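Local coordinates for protein inositol 2-dehydrogenase/D-chiro-inositol 3-dehydrogenase (Lactobacillus casei, PDB 4MIY) that oxidises myo-inositol and D-chiro-inositol to their keto derivatives, passing the hydride to NAD, at residues I8-M13 with V31-I36. Numbering follows the deposited sequence.
Sequences IGTGAM and VAVTDI. With NAD (nicotinamide-adenine-dinucleotide), chain E.
In the NAD-binding site of the Rossmann domain, the glycine-rich turn after strand 3-8 meets the end of strand 28-34, and D35 ties the two to the adenosine ribose. The carboxylate of D35 takes both ribose hydroxyls, O2B on OD1 and O3B on OD2, the latter at 2.6 Å. D35 OD2 also accepts T10 N at 2.8 Å through its anti lone pair, and T10 OG1 donates to it at 3.2 Å from above the carboxylate plane (44° out of it). OD1 has a second donor in the amide of D37. With CG anti to the backbone N (chi1 -166°), D35 CG is carried to the ribose side, 3.3 Å from O3B of NAD. An alanine here would probably leave both ribose hydroxyls and the T10 amide without their acceptor and weaken the hold on the cofactor. D35 is the acidic residue just after the second strand of the beta-alpha-beta unit, as in NAD-preferring Rossmann folds, where a 2'-phosphate would probably be repelled. The parallel strands pair through I8 and T34, and G9 N donates to T34 O in a nearly straight bond of 2.8 Å (161° at the hydrogen). Beside it, the CG2 methyls of I8 and T34 pack side by side at 3.9 Å, while T34 OG1 is bonded to the carbonyl of Y55. T10 CG2 lies against V33 CB at 4.0 Å, the two side chains crossing at about a right angle. G11 occupies the N-cap position of helix 12-24, whose first amides, A12 N and M13 N, bind one oxygen of each phosphate.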
loop_
_atom_site.group_PDB
_atom_site.type_symbol
_atom_site.label_atom_id
_atom_site.label_comp_id
_atom_site.label_asym_id
_atom_site.label_seq_id
_atom_site.Cartn_x
_atom_site.Cartn_y
_atom_site.Cartn_z
ATOM N N ILE A 8 -19.675 28.661 -26.505
ATOM C CA ILE A 8 -19.384 30.047 -26.300
ATOM C C ILE A 8 -18.116 30.156 -25.473
ATOM O O ILE A 8 -18.123 29.949 -24.276
ATOM C CB ILE A 8 -20.517 30.707 -25.567
ATOM C CG1 ILE A 8 -21.813 30.512 -26.332
ATOM C CG2 ILE A 8 -20.231 32.194 -25.332
ATOM C CD1 ILE A 8 -22.957 30.796 -25.521
ATOM N N GLY A 9 -17.047 30.489 -26.160
ATOM C CA GLY A 9 -15.738 30.568 -25.577
ATOM C C GLY A 9 -14.961 29.399 -26.065
ATOM O O GLY A 9 -15.166 28.298 -25.607
ATOM N N THR A 10 -14.050 29.630 -26.972
ATOM C CA THR A 10 -13.255 28.573 -27.512
ATOM C C THR A 10 -11.772 28.713 -27.155
ATOM O O THR A 10 -10.928 28.741 -27.989
ATOM C CB THR A 10 -13.442 28.457 -29.027
ATOM O OG1 THR A 10 -13.028 29.660 -29.651
ATOM C CG2 THR A 10 -14.882 28.283 -29.351
ATOM N N GLY A 11 -11.494 28.772 -25.881
ATOM C CA GLY A 11 -10.129 28.796 -25.413
ATOM C C GLY A 11 -9.708 27.398 -25.050
ATOM O O GLY A 11 -10.091 26.463 -25.674
ATOM N N ALA A 12 -8.870 27.295 -24.036
ATOM C CA ALA A 12 -8.337 26.022 -23.604
ATOM C C ALA A 12 -9.413 24.976 -23.238
ATOM O O ALA A 12 -9.414 23.922 -23.770
ATOM C CB ALA A 12 -7.409 26.238 -22.425
ATOM N N MET A 13 -10.273 25.327 -22.319
ATOM C CA MET A 13 -11.256 24.398 -21.821
ATOM C C MET A 13 -12.380 24.278 -22.828
ATOM O O MET A 13 -12.943 23.238 -23.011
ATOM C CB MET A 13 -11.729 24.842 -20.446
ATOM C CG MET A 13 -12.632 23.879 -19.724
ATOM S SD MET A 13 -11.848 22.258 -19.663
ATOM C CE MET A 13 -12.654 21.570 -18.249
ATOM N N VAL A 31 -22.125 22.423 -33.689
ATOM C CA VAL A 31 -22.613 23.053 -34.900
ATOM C C VAL A 31 -22.508 24.573 -34.890
ATOM O O VAL A 31 -22.788 25.194 -35.874
ATOM C CB VAL A 31 -24.094 22.670 -35.174
ATOM C CG1 VAL A 31 -24.273 21.203 -35.171
ATOM C CG2 VAL A 31 -24.962 23.267 -34.179
ATOM N N ALA A 32 -22.079 25.158 -33.788
ATOM C CA ALA A 32 -21.880 26.601 -33.709
ATOM C C ALA A 32 -20.862 26.913 -32.640
ATOM O O ALA A 32 -20.743 26.187 -31.687
ATOM C CB ALA A 32 -23.123 27.286 -33.403
ATOM N N VAL A 33 -20.162 28.019 -32.827
ATOM C CA VAL A 33 -19.200 28.518 -31.871
ATOM C C VAL A 33 -19.164 30.026 -31.902
ATOM O O VAL A 33 -19.506 30.622 -32.889
ATOM C CB VAL A 33 -17.743 27.991 -32.152
ATOM C CG1 VAL A 33 -17.672 26.550 -32.037
ATOM C CG2 VAL A 33 -17.282 28.359 -33.498
ATOM N N THR A 34 -18.774 30.626 -30.795
ATOM C CA THR A 34 -18.438 32.030 -30.772
ATOM C C THR A 34 -17.354 32.310 -29.738
ATOM O O THR A 34 -17.269 31.659 -28.733
ATOM C CB THR A 34 -19.675 32.912 -30.525
ATOM O OG1 THR A 34 -19.334 34.287 -30.668
ATOM C CG2 THR A 34 -20.255 32.721 -29.170
ATOM N N ASP A 35 -16.552 33.329 -29.996
ATOM C CA ASP A 35 -15.512 33.752 -29.088
ATOM C C ASP A 35 -15.353 35.271 -29.327
ATOM O O ASP A 35 -15.574 35.727 -30.417
ATOM C CB ASP A 35 -14.245 32.979 -29.442
ATOM C CG ASP A 35 -13.160 33.053 -28.365
ATOM O OD1 ASP A 35 -12.491 34.059 -28.275
ATOM O OD2 ASP A 35 -12.952 32.091 -27.627
ATOM N N ILE A 36 -15.009 36.053 -28.330
ATOM C CA ILE A 36 -14.705 37.449 -28.620
ATOM C C ILE A 36 -13.460 37.608 -29.390
ATOM O O ILE A 36 -13.203 38.681 -29.892
ATOM C CB ILE A 36 -14.560 38.265 -27.406
ATOM C CG1 ILE A 36 -13.368 37.771 -26.576
ATOM C CG2 ILE A 36 -15.847 38.326 -26.679
ATOM C CD1 ILE A 36 -13.285 38.395 -25.257
HETATM P PA NAD E . -9.157 30.712 -21.677
HETATM O O1A NAD E . -8.791 32.077 -21.354
HETATM O O2A NAD E . -8.302 29.860 -22.361
HETATM O O5B NAD E . -10.377 30.673 -22.687
HETATM C C5B NAD E . -11.511 31.430 -22.566
HETATM C C4B NAD E . -12.007 31.825 -23.963
HETATM O O4B NAD E . -13.141 32.624 -23.762
HETATM C C3B NAD E . -11.091 32.772 -24.726
HETATM O O3B NAD E . -10.921 32.316 -26.005
HETATM C C2B NAD E . -11.768 34.114 -24.679
HETATM O O2B NAD E . -11.491 34.908 -25.808
HETATM C C1B NAD E . -13.198 33.728 -24.677
HETATM N N9A NAD E . -14.103 34.711 -24.126
HETATM C C8A NAD E . -13.932 35.498 -23.111
HETATM N N7A NAD E . -15.017 36.209 -22.832
HETATM C C5A NAD E . -15.933 35.856 -23.713
HETATM C C6A NAD E . -17.298 36.215 -24.040
HETATM N N6A NAD E . -17.996 37.089 -23.358
HETATM N N1A NAD E . -17.867 35.559 -25.025
HETATM C C2A NAD E . -17.263 34.682 -25.737
HETATM N N3A NAD E . -16.012 34.333 -25.526
HETATM C C4A NAD E . -15.326 34.876 -24.540
HETATM O O3 NAD E . -9.700 30.149 -20.304
HETATM P PN NAD E . -10.122 28.602 -19.972
HETATM O O1N NAD E . -9.027 27.977 -19.241
HETATM O O2N NAD E . -10.390 27.904 -21.174
HETATM O O5D NAD E . -11.244 28.714 -18.946
HETATM C C5D NAD E . -12.553 28.962 -19.395
HETATM C C4D NAD E . -13.556 28.645 -18.335
HETATM O O4D NAD E . -13.427 27.266 -18.041
HETATM C C3D NAD E . -13.295 29.419 -17.087
HETATM O O3D NAD E . -14.525 29.711 -16.501
HETATM C C2D NAD E . -12.517 28.388 -16.274
HETATM O O2D NAD E . -12.714 28.684 -14.946
HETATM C C1D NAD E . -13.204 27.109 -16.664
HETATM N N1N NAD E . -12.379 25.931 -16.395
HETATM C C2N NAD E . -12.846 24.962 -15.613
HETATM C C3N NAD E . -12.107 23.845 -15.281
HETATM C C7N NAD E . -12.685 22.761 -14.401
HETATM O O7N NAD E . -13.858 22.604 -14.285
HETATM N N7N NAD E . -11.837 22.005 -13.830
HETATM C C4N NAD E . -10.849 23.717 -15.841
HETATM C C5N NAD E . -10.411 24.737 -16.655
HETATM C C6N NAD E . -11.193 25.834 -16.902
#